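Local coordinates for protein diphthine synthase (Entamoeba histolytica, PDB 3I4T) that probably transfers methyl groups from S-adenosylmethionine to a modified histidine of elongation factor 2 during diphthamide synthesis, at residues 53-58 with 184-189; 105-110 with 114-119; 209-214 with 260-265. All coordinates share one frame; numbering follows the deposited sequence.

Contact 1: residues 53-58 with 184-189; sequences EHYTAI and LDIKVK
Tyr55 and Ile186 carry most of this surface contact, with Val188 and His54 forming a second touching point beside them. The Tyr55 ring meets the isoleucine with its edge: CE1 lies 3.7 Å from Ile186 CG2, a methyl near the ring plane. This methyl is anti to the backbone N of Ile186, since CG1 takes the place beside that N (chi1 -59°), and it is this branch that faces the aromatic edge. Ile186 also rests on Tyr208 of the adjoining strand 207-208.

His54 is folded back towards its neighbour. With CG between its backbone N and carbonyl carbon (chi1 74°), the imidazole reaches over Tyr55, and His54 NE2 sits 3.5 Å above the plane of the Tyr55 ring, over its centre. The same nitrogen approaches Val188 CG1 at 3.9 Å, the two side chains coming from opposite directions. Both rings stand on a 3-10 turn, in which Ala57 N is bonded to His54 O at 2.9 Å. On the strand side, Ile186 N is held by Asp185 OD1 at 2.8 Å, while Asp185 OD2 accepts from Phe156 N.

The contact is thus a small van der Waals bridge from the loop after strand 49-52 of the parallel sheet to the end of strand 180-187 of the mixed sheet and the residue after it, consistent with the two-domain fold of the tetrapyrrole methylase family.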
loop_
_atom_site.group_PDB
_atom_site.type_symbol
_atom_site.label_atom_id
_atom_site.label_comp_id
_atom_site.label_asym_id
_atom_site.label_seq_id
_atom_site.Cartn_x
_atom_site.Cartn_y
_atom_site.Cartn_z
ATOM N N GLU A 53 -6.826 -5.551 -17.948
ATOM C CA GLU A 53 -8.020 -4.917 -17.420
ATOM C C GLU A 53 -8.185 -3.563 -18.127
ATOM O O GLU A 53 -7.247 -2.782 -18.188
ATOM C CB GLU A 53 -7.844 -4.726 -15.917
ATOM C CG GLU A 53 -9.025 -4.130 -15.201
ATOM C CD GLU A 53 -8.666 -3.646 -13.809
ATOM O OE1 GLU A 53 -7.622 -2.963 -13.640
ATOM O OE2 GLU A 53 -9.448 -3.944 -12.883
ATOM N N HIS A 54 -9.370 -3.296 -18.674
ATOM C CA HIS A 54 -9.610 -2.058 -19.434
ATOM C C HIS A 54 -9.199 -0.806 -18.652
ATOM O O HIS A 54 -8.762 0.192 -19.242
ATOM C CB HIS A 54 -11.077 -1.956 -19.860
ATOM C CG HIS A 54 -12.001 -1.603 -18.740
ATOM N ND1 HIS A 54 -12.519 -2.546 -17.880
ATOM C CD2 HIS A 54 -12.480 -0.406 -18.321
ATOM C CE1 HIS A 54 -13.288 -1.949 -16.986
ATOM N NE2 HIS A 54 -13.278 -0.650 -17.230
ATOM N N TYR A 55 -9.341 -0.883 -17.325
ATOM C CA TYR A 55 -8.952 0.189 -16.405
ATOM C C TYR A 55 -7.513 0.643 -16.630
ATOM O O TYR A 55 -7.124 1.731 -16.185
ATOM C CB TYR A 55 -9.128 -0.254 -14.948
ATOM C CG TYR A 55 -10.563 -0.295 -14.467
ATOM C CD1 TYR A 55 -11.308 0.876 -14.322
ATOM C CD2 TYR A 55 -11.174 -1.503 -14.140
ATOM C CE1 TYR A 55 -12.631 0.838 -13.875
ATOM C CE2 TYR A 55 -12.497 -1.551 -13.688
ATOM C CZ TYR A 55 -13.216 -0.378 -13.561
ATOM O OH TYR A 55 -14.519 -0.418 -13.117
ATOM N N THR A 56 -6.743 -0.197 -17.330
ATOM C CA THR A 56 -5.325 0.055 -17.630
ATOM C C THR A 56 -5.092 1.128 -18.696
ATOM O O THR A 56 -3.971 1.616 -18.846
ATOM C CB THR A 56 -4.564 -1.244 -18.016
ATOM O OG1 THR A 56 -5.210 -1.877 -19.129
ATOM C CG2 THR A 56 -4.502 -2.221 -16.834
ATOM N N ALA A 57 -6.144 1.493 -19.427
ATOM C CA ALA A 57 -6.077 2.584 -20.404
ATOM C C ALA A 57 -5.643 3.922 -19.769
ATOM O O ALA A 57 -5.129 4.810 -20.462
ATOM C CB ALA A 57 -7.418 2.731 -21.143
ATOM N N ILE A 58 -5.833 4.046 -18.453
ATOM C CA ILE A 58 -5.416 5.240 -17.707
ATOM C C ILE A 58 -3.892 5.413 -17.604
ATOM O O ILE A 58 -3.408 6.532 -17.421
ATOM C CB ILE A 58 -6.091 5.322 -16.294
ATOM C CG1 ILE A 58 -6.072 6.759 -15.758
ATOM C CG2 ILE A 58 -5.461 4.343 -15.297
ATOM C CD1 ILE A 58 -6.771 7.769 -16.659
ATOM N N LEU A 184 -12.407 7.924 -5.643
ATOM C CA LEU A 184 -13.473 8.526 -6.459
ATOM C C LEU A 184 -13.964 7.537 -7.522
ATOM O O LEU A 184 -13.270 6.579 -7.854
ATOM C CB LEU A 184 -13.004 9.844 -7.105
ATOM C CG LEU A 184 -12.313 10.894 -6.223
ATOM C CD1 LEU A 184 -12.062 12.202 -6.991
ATOM C CD2 LEU A 184 -13.091 11.172 -4.955
ATOM N N ASP A 185 -15.158 7.783 -8.039
ATOM C CA ASP A 185 -15.857 6.831 -8.890
ATOM C C ASP A 185 -15.297 6.791 -10.305
ATOM O O ASP A 185 -14.659 7.742 -10.767
ATOM C CB ASP A 185 -17.351 7.186 -8.917
ATOM C CG ASP A 185 -18.234 6.017 -9.313
ATOM O OD1 ASP A 185 -17.745 4.876 -9.447
ATOM O OD2 ASP A 185 -19.444 6.257 -9.491
ATOM N N ILE A 186 -15.520 5.664 -10.973
ATOM C CA ILE A 186 -15.134 5.467 -12.372
ATOM C C ILE A 186 -16.269 4.724 -13.075
ATOM O O ILE A 186 -16.485 3.531 -12.830
ATOM C CB ILE A 186 -13.817 4.642 -12.512
ATOM C CG1 ILE A 186 -12.647 5.330 -11.788
ATOM C CG2 ILE A 186 -13.472 4.432 -13.980
ATOM C CD1 ILE A 186 -11.408 4.439 -11.589
ATOM N N LYS A 187 -17.001 5.429 -13.935
ATOM C CA LYS A 187 -18.126 4.832 -14.663
ATOM C C LYS A 187 -17.751 4.377 -16.075
ATOM O O LYS A 187 -17.037 5.076 -16.790
ATOM C CB LYS A 187 -19.310 5.813 -14.722
ATOM N N VAL A 188 -18.220 3.190 -16.458
ATOM C CA VAL A 188 -18.263 2.781 -17.873
ATOM C C VAL A 188 -19.633 2.178 -18.244
ATOM O O VAL A 188 -20.067 1.176 -17.645
ATOM C CB VAL A 188 -17.055 1.864 -18.298
ATOM C CG1 VAL A 188 -16.999 0.562 -17.481
ATOM C CG2 VAL A 188 -17.076 1.581 -19.822
ATOM N N LYS A 189 -20.297 2.827 -19.215
ATOM C CA LYS A 189 -21.620 2.452 -19.771
ATOM C C LYS A 189 -22.402 3.692 -20.250
ATOM O O LYS A 189 -22.276 4.775 -19.660
ATOM C CB LYS A 189 -22.473 1.680 -18.753
#

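Contact 2: residues 105-110 with 114-119; sequences DVYGAT and DIFVRC
Phe116 projects from helix 113-122 onto Val106 and Tyr107 of the short helix 106-109, joining two consecutive helices that follow strand 97-102 of the parallel sheet. The strand order of that sheet, 3-2-4-1-5, is that of the N-terminal domain in tetrapyrrole methylases.

The tight part gathers round the far end of the phenyl ring. Phe116 CZ stands 3.7 Å from Val106 CG1, which lies at the ring edge, near its plane. This methyl is anti to the valine backbone N (chi1 -173°) and comes within 4.1 Å of Phe116 CE2 as well. Phe116 CZ also approaches Tyr107 CE1 at 3.6 Å. Val106 and Phe116 both pack against Ile25 and Val128, so this half of the contact belongs to the layer between the helices and strands 22-27 and 126-129.

Towards the tyrosine hydroxyl the fit is looser. The Tyr107 and Phe116 rings are nearly parallel, with 8° between their planes, but they are slid so far apart, at 5.5 Å between centroids, that they barely overlap. Tyr107 OH comes no closer than 3.9 Å, to Phe116 CE1. Tyr107 is partly exposed, and it packs on Cys140 of the second subunit. Farther along helix 113-122, Arg118 is exposed to solvent, one face of its guanidinium passing over Asp114 O, which lies toward the rim of the group.

The short helix is fixed at its start by Asp105, its N-cap, whose OD1 accepts from Asn131 N and whose OD2 accepts from Asn136 ND2 of the second subunit. Within the turn, Gly108 N donates to Asp105 OD2 at 2.9 Å, meeting the oxygen from 40° above the carboxylate plane.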
loop_
_atom_site.group_PDB
_atom_site.type_symbol
_atom_site.label_atom_id
_atom_site.label_comp_id
_atom_site.label_asym_id
_atom_site.label_seq_id
_atom_site.Cartn_x
_atom_site.Cartn_y
_atom_site.Cartn_z
ATOM N N ASP A 105 -1.836 -2.244 -7.680
ATOM C CA ASP A 105 -1.586 -3.505 -6.965
ATOM C C ASP A 105 -2.863 -4.352 -7.010
ATOM O O ASP A 105 -3.975 -3.829 -6.988
ATOM C CB ASP A 105 -1.173 -3.225 -5.512
ATOM C CG ASP A 105 -0.825 -4.493 -4.730
ATOM O OD1 ASP A 105 -0.033 -5.316 -5.247
ATOM O OD2 ASP A 105 -1.328 -4.649 -3.580
ATOM N N VAL A 106 -2.686 -5.661 -7.095
ATOM C CA VAL A 106 -3.799 -6.588 -7.178
ATOM C C VAL A 106 -4.778 -6.411 -6.010
ATOM O O VAL A 106 -5.989 -6.247 -6.212
ATOM C CB VAL A 106 -3.280 -8.030 -7.178
ATOM C CG1 VAL A 106 -4.416 -9.006 -7.442
ATOM C CG2 VAL A 106 -2.173 -8.179 -8.198
ATOM N N TYR A 107 -4.225 -6.466 -4.799
ATOM C CA TYR A 107 -4.992 -6.339 -3.567
ATOM C C TYR A 107 -5.231 -4.875 -3.262
ATOM O O TYR A 107 -6.317 -4.514 -2.794
ATOM C CB TYR A 107 -4.257 -6.986 -2.395
ATOM C CG TYR A 107 -4.011 -8.458 -2.562
ATOM C CD1 TYR A 107 -5.073 -9.356 -2.629
ATOM C CD2 TYR A 107 -2.716 -8.956 -2.655
ATOM C CE1 TYR A 107 -4.850 -10.714 -2.779
ATOM C CE2 TYR A 107 -2.479 -10.313 -2.808
ATOM C CZ TYR A 107 -3.550 -11.189 -2.869
ATOM O OH TYR A 107 -3.321 -12.548 -3.013
ATOM N N GLY A 108 -4.210 -4.049 -3.524
ATOM C CA GLY A 108 -4.292 -2.594 -3.374
ATOM C C GLY A 108 -5.543 -2.019 -4.024
ATOM O O GLY A 108 -6.193 -1.131 -3.459
ATOM N N ALA A 109 -5.888 -2.546 -5.199
ATOM C CA ALA A 109 -7.100 -2.153 -5.919
ATOM C C ALA A 109 -8.366 -2.741 -5.289
ATOM O O ALA A 109 -9.382 -2.047 -5.171
ATOM C CB ALA A 109 -6.997 -2.553 -7.383
ATOM N N THR A 110 -8.294 -4.018 -4.895
ATOM C CA THR A 110 -9.395 -4.731 -4.214
ATOM C C THR A 110 -10.625 -4.999 -5.098
ATOM O O THR A 110 -11.581 -5.657 -4.668
ATOM C CB THR A 110 -9.824 -4.026 -2.883
ATOM N N ASP A 114 -13.355 -10.918 -7.040
ATOM C CA ASP A 114 -14.255 -11.895 -7.672
ATOM C C ASP A 114 -13.487 -12.895 -8.538
ATOM O O ASP A 114 -13.922 -14.043 -8.716
ATOM C CB ASP A 114 -15.343 -11.192 -8.485
ATOM N N ILE A 115 -12.338 -12.448 -9.049
ATOM C CA ILE A 115 -11.439 -13.269 -9.849
ATOM C C ILE A 115 -10.928 -14.450 -9.033
ATOM O O ILE A 115 -11.004 -15.593 -9.474
ATOM C CB ILE A 115 -10.223 -12.460 -10.367
ATOM C CG1 ILE A 115 -10.612 -11.018 -10.720
ATOM C CG2 ILE A 115 -9.558 -13.176 -11.545
ATOM C CD1 ILE A 115 -11.647 -10.870 -11.857
ATOM N N PHE A 116 -10.414 -14.157 -7.840
ATOM C CA PHE A 116 -9.907 -15.178 -6.937
ATOM C C PHE A 116 -10.948 -16.255 -6.697
ATOM O O PHE A 116 -10.642 -17.441 -6.803
ATOM C CB PHE A 116 -9.447 -14.572 -5.598
ATOM C CG PHE A 116 -8.236 -13.693 -5.714
ATOM C CD1 PHE A 116 -6.962 -14.247 -5.809
ATOM C CD2 PHE A 116 -8.365 -12.305 -5.727
ATOM C CE1 PHE A 116 -5.834 -13.432 -5.927
ATOM C CE2 PHE A 116 -7.242 -11.480 -5.844
ATOM C CZ PHE A 116 -5.978 -12.046 -5.944
ATOM N N VAL A 117 -12.170 -15.830 -6.384
ATOM C CA VAL A 117 -13.290 -16.736 -6.153
ATOM C C VAL A 117 -13.584 -17.584 -7.401
ATOM O O VAL A 117 -13.693 -18.811 -7.310
ATOM C CB VAL A 117 -14.551 -15.965 -5.682
ATOM C CG1 VAL A 117 -15.796 -16.842 -5.732
ATOM C CG2 VAL A 117 -14.350 -15.422 -4.275
ATOM N N ARG A 118 -13.687 -16.933 -8.561
ATOM C CA ARG A 118 -13.950 -17.641 -9.810
ATOM C C ARG A 118 -12.879 -18.683 -10.120
ATOM O O ARG A 118 -13.191 -19.762 -10.636
ATOM C CB ARG A 118 -14.126 -16.661 -10.975
ATOM C CG ARG A 118 -15.508 -16.023 -11.026
ATOM C CD ARG A 118 -15.715 -15.145 -12.259
ATOM N NE ARG A 118 -15.157 -13.796 -12.117
ATOM C CZ ARG A 118 -15.839 -12.721 -11.713
ATOM N NH1 ARG A 118 -17.128 -12.814 -11.388
ATOM N NH2 ARG A 118 -15.227 -11.543 -11.631
ATOM N N CYS A 119 -11.626 -18.350 -9.804
ATOM C CA CYS A 119 -10.504 -19.265 -9.956
ATOM C C CYS A 119 -10.604 -20.470 -9.038
ATOM O O CYS A 119 -10.360 -21.595 -9.468
ATOM C CB CYS A 119 -9.190 -18.549 -9.694
ATOM S SG CYS A 119 -8.715 -17.482 -11.034
#

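Contact 3: residues 209-214 with 260-265; sequences MTINQC and YDFGAP
Ile211 sets its CD1 methyl over one face of the Phe262 ring in a CH-pi contact, at the point where the capped N-terminus of helix 211-225 meets the loop leading into strand 267-271 of the mixed sheet. The two side chains cross at about a right angle. Ile211 CD1 stands 3.7 Å from the centroid of the Phe262 ring, 13° off its normal, while Ile211 CG2 reaches towards one side of the ring, 3.6 Å from Phe262 CE2. The opposite face is covered by Tyr260 CD2, 3.5 Å above the plane of the Phe262 ring, so the phenyl group is sandwiched between an aliphatic branch and the rim of another aromatic ring.

Asn212 turns its amide towards the loop backbone, with CG beside its own backbone N (chi1 -50°). Its ND2 donates to Tyr260 O at 2.7 Å in an almost straight bond, 176° at the hydrogen, with the acceptor lying in the amide plane. A further bond from ND2 to Leu258 O fixes the rotation of the amide.

The helix start is a capping box: Gln213 N donates to Thr210 OG1 at 3.0 Å, and Gln213 OE1 receives both Thr210 N and Thr210 OG1. On the other side of the asparagine amide, a water donates to Asn212 OD1 and accepts from Phe262 N, with 3.2 Å between Phe262 N and the water oxygen.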
loop_
_atom_site.group_PDB
_atom_site.type_symbol
_atom_site.label_atom_id
_atom_site.label_comp_id
_atom_site.label_asym_id
_atom_site.label_seq_id
_atom_site.Cartn_x
_atom_site.Cartn_y
_atom_site.Cartn_z
ATOM N N MET A 209 -14.563 10.571 -11.912
ATOM C CA MET A 209 -14.960 11.629 -10.997
ATOM C C MET A 209 -13.759 12.489 -10.673
ATOM O O MET A 209 -12.648 11.985 -10.516
ATOM C CB MET A 209 -15.565 11.052 -9.717
ATOM C CG MET A 209 -15.956 12.107 -8.689
ATOM S SD MET A 209 -16.743 11.396 -7.245
ATOM C CE MET A 209 -18.423 11.182 -7.837
ATOM N N THR A 210 -14.001 13.790 -10.580
ATOM C CA THR A 210 -12.981 14.760 -10.202
ATOM C C THR A 210 -13.044 15.103 -8.723
ATOM O O THR A 210 -14.074 14.952 -8.066
ATOM C CB THR A 210 -13.159 16.085 -10.982
ATOM O OG1 THR A 210 -14.421 16.679 -10.627
ATOM C CG2 THR A 210 -13.109 15.847 -12.487
ATOM N N ILE A 211 -11.923 15.589 -8.209
ATOM C CA ILE A 211 -11.857 16.222 -6.902
ATOM C C ILE A 211 -12.946 17.289 -6.732
ATOM O O ILE A 211 -13.551 17.389 -5.655
ATOM C CB ILE A 211 -10.453 16.827 -6.704
ATOM C CG1 ILE A 211 -9.461 15.714 -6.354
ATOM C CG2 ILE A 211 -10.451 17.938 -5.648
ATOM C CD1 ILE A 211 -8.010 16.038 -6.686
ATOM N N ASN A 212 -13.178 18.074 -7.795
ATOM C CA ASN A 212 -14.183 19.141 -7.818
ATOM C C ASN A 212 -15.588 18.605 -7.525
ATOM O O ASN A 212 -16.280 19.110 -6.632
ATOM C CB ASN A 212 -14.176 19.880 -9.171
ATOM C CG ASN A 212 -12.779 20.333 -9.598
ATOM O OD1 ASN A 212 -12.116 19.659 -10.389
ATOM N ND2 ASN A 212 -12.330 21.473 -9.080
ATOM N N GLN A 213 -15.991 17.581 -8.281
ATOM C CA GLN A 213 -17.285 16.917 -8.105
ATOM C C GLN A 213 -17.360 16.181 -6.775
ATOM O O GLN A 213 -18.441 16.037 -6.204
ATOM C CB GLN A 213 -17.542 15.911 -9.224
ATOM C CG GLN A 213 -17.673 16.505 -10.592
ATOM C CD GLN A 213 -17.543 15.459 -11.690
ATOM O OE1 GLN A 213 -16.574 14.694 -11.738
ATOM N NE2 GLN A 213 -18.519 15.428 -12.585
ATOM N N CYS A 214 -16.215 15.698 -6.300
ATOM C CA CYS A 214 -16.132 15.037 -5.003
ATOM C C CYS A 214 -16.408 16.019 -3.868
ATOM O O CYS A 214 -17.238 15.753 -3.007
ATOM C CB CYS A 214 -14.753 14.394 -4.803
ATOM S SG CYS A 214 -14.511 13.763 -3.107
ATOM N N TYR A 260 -10.527 24.526 -8.194
ATOM C CA TYR A 260 -9.187 24.338 -8.703
ATOM C C TYR A 260 -9.183 23.320 -9.860
ATOM O O TYR A 260 -9.860 22.296 -9.797
ATOM C CB TYR A 260 -8.267 23.898 -7.562
ATOM C CG TYR A 260 -6.812 23.948 -7.918
ATOM C CD1 TYR A 260 -6.033 25.045 -7.579
ATOM C CD2 TYR A 260 -6.212 22.895 -8.598
ATOM C CE1 TYR A 260 -4.686 25.094 -7.917
ATOM C CE2 TYR A 260 -4.884 22.929 -8.939
ATOM C CZ TYR A 260 -4.119 24.027 -8.600
ATOM O OH TYR A 260 -2.785 24.042 -8.945
ATOM N N ASP A 261 -8.426 23.623 -10.913
ATOM C CA ASP A 261 -8.281 22.730 -12.058
ATOM C C ASP A 261 -7.137 21.749 -11.820
ATOM O O ASP A 261 -5.974 22.145 -11.801
ATOM C CB ASP A 261 -8.033 23.556 -13.333
ATOM C CG ASP A 261 -7.854 22.691 -14.599
ATOM O OD1 ASP A 261 -8.025 21.446 -14.562
ATOM O OD2 ASP A 261 -7.537 23.280 -15.654
ATOM N N PHE A 262 -7.474 20.473 -11.656
ATOM C CA PHE A 262 -6.500 19.431 -11.330
ATOM C C PHE A 262 -6.006 18.647 -12.550
ATOM O O PHE A 262 -5.094 17.807 -12.432
ATOM C CB PHE A 262 -7.080 18.465 -10.284
ATOM C CG PHE A 262 -7.075 19.013 -8.882
ATOM C CD1 PHE A 262 -5.989 18.792 -8.040
ATOM C CD2 PHE A 262 -8.150 19.764 -8.413
ATOM C CE1 PHE A 262 -5.971 19.305 -6.753
ATOM C CE2 PHE A 262 -8.157 20.279 -7.123
ATOM C CZ PHE A 262 -7.067 20.058 -6.287
ATOM N N GLY A 263 -6.595 18.907 -13.716
ATOM C CA GLY A 263 -6.183 18.211 -14.938
ATOM C C GLY A 263 -6.821 16.844 -15.130
ATOM O O GLY A 263 -7.921 16.594 -14.644
ATOM N N ALA A 264 -6.120 15.965 -15.843
ATOM C CA ALA A 264 -6.617 14.637 -16.182
ATOM C C ALA A 264 -6.643 13.671 -14.974
ATOM O O ALA A 264 -5.831 13.805 -14.057
ATOM C CB ALA A 264 -5.778 14.061 -17.298
ATOM N N PRO A 265 -7.562 12.682 -14.982
ATOM C CA PRO A 265 -7.608 11.675 -13.914
ATOM C C PRO A 265 -6.302 10.865 -13.902
ATOM O O PRO A 265 -5.526 10.977 -14.855
ATOM C CB PRO A 265 -8.778 10.779 -14.335
ATOM C CG PRO A 265 -8.853 10.922 -15.833
ATOM C CD PRO A 265 -8.540 12.388 -16.051
HETATM O O HOH W 1 -10.408 19.261 -12.239
#

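Overall arrangement
Contact 2 is nested within the chain loop that contact 1 closes, and contact 3 follows both. Contact 2 belongs to the helical layer beside the parallel sheet; contact 3 lies beside the mixed sheet, between the start of helix 211-225 and the loop before strand 267-271. These two are on opposite sides of the chain's centre, with about 27 Å between their centres. Contact 1 spans the two halves, its centre about 16 Å from that of contact 2 and 15 Å from that of contact 3. It touches contact 3 directly, since Asp185 and Met209 pair through their backbones and Leu184 packs on Cys214. Such an arrangement fits a two-domain methyltransferase, in which contacts 2 and 3 each lie within one domain and contact 1 joins them.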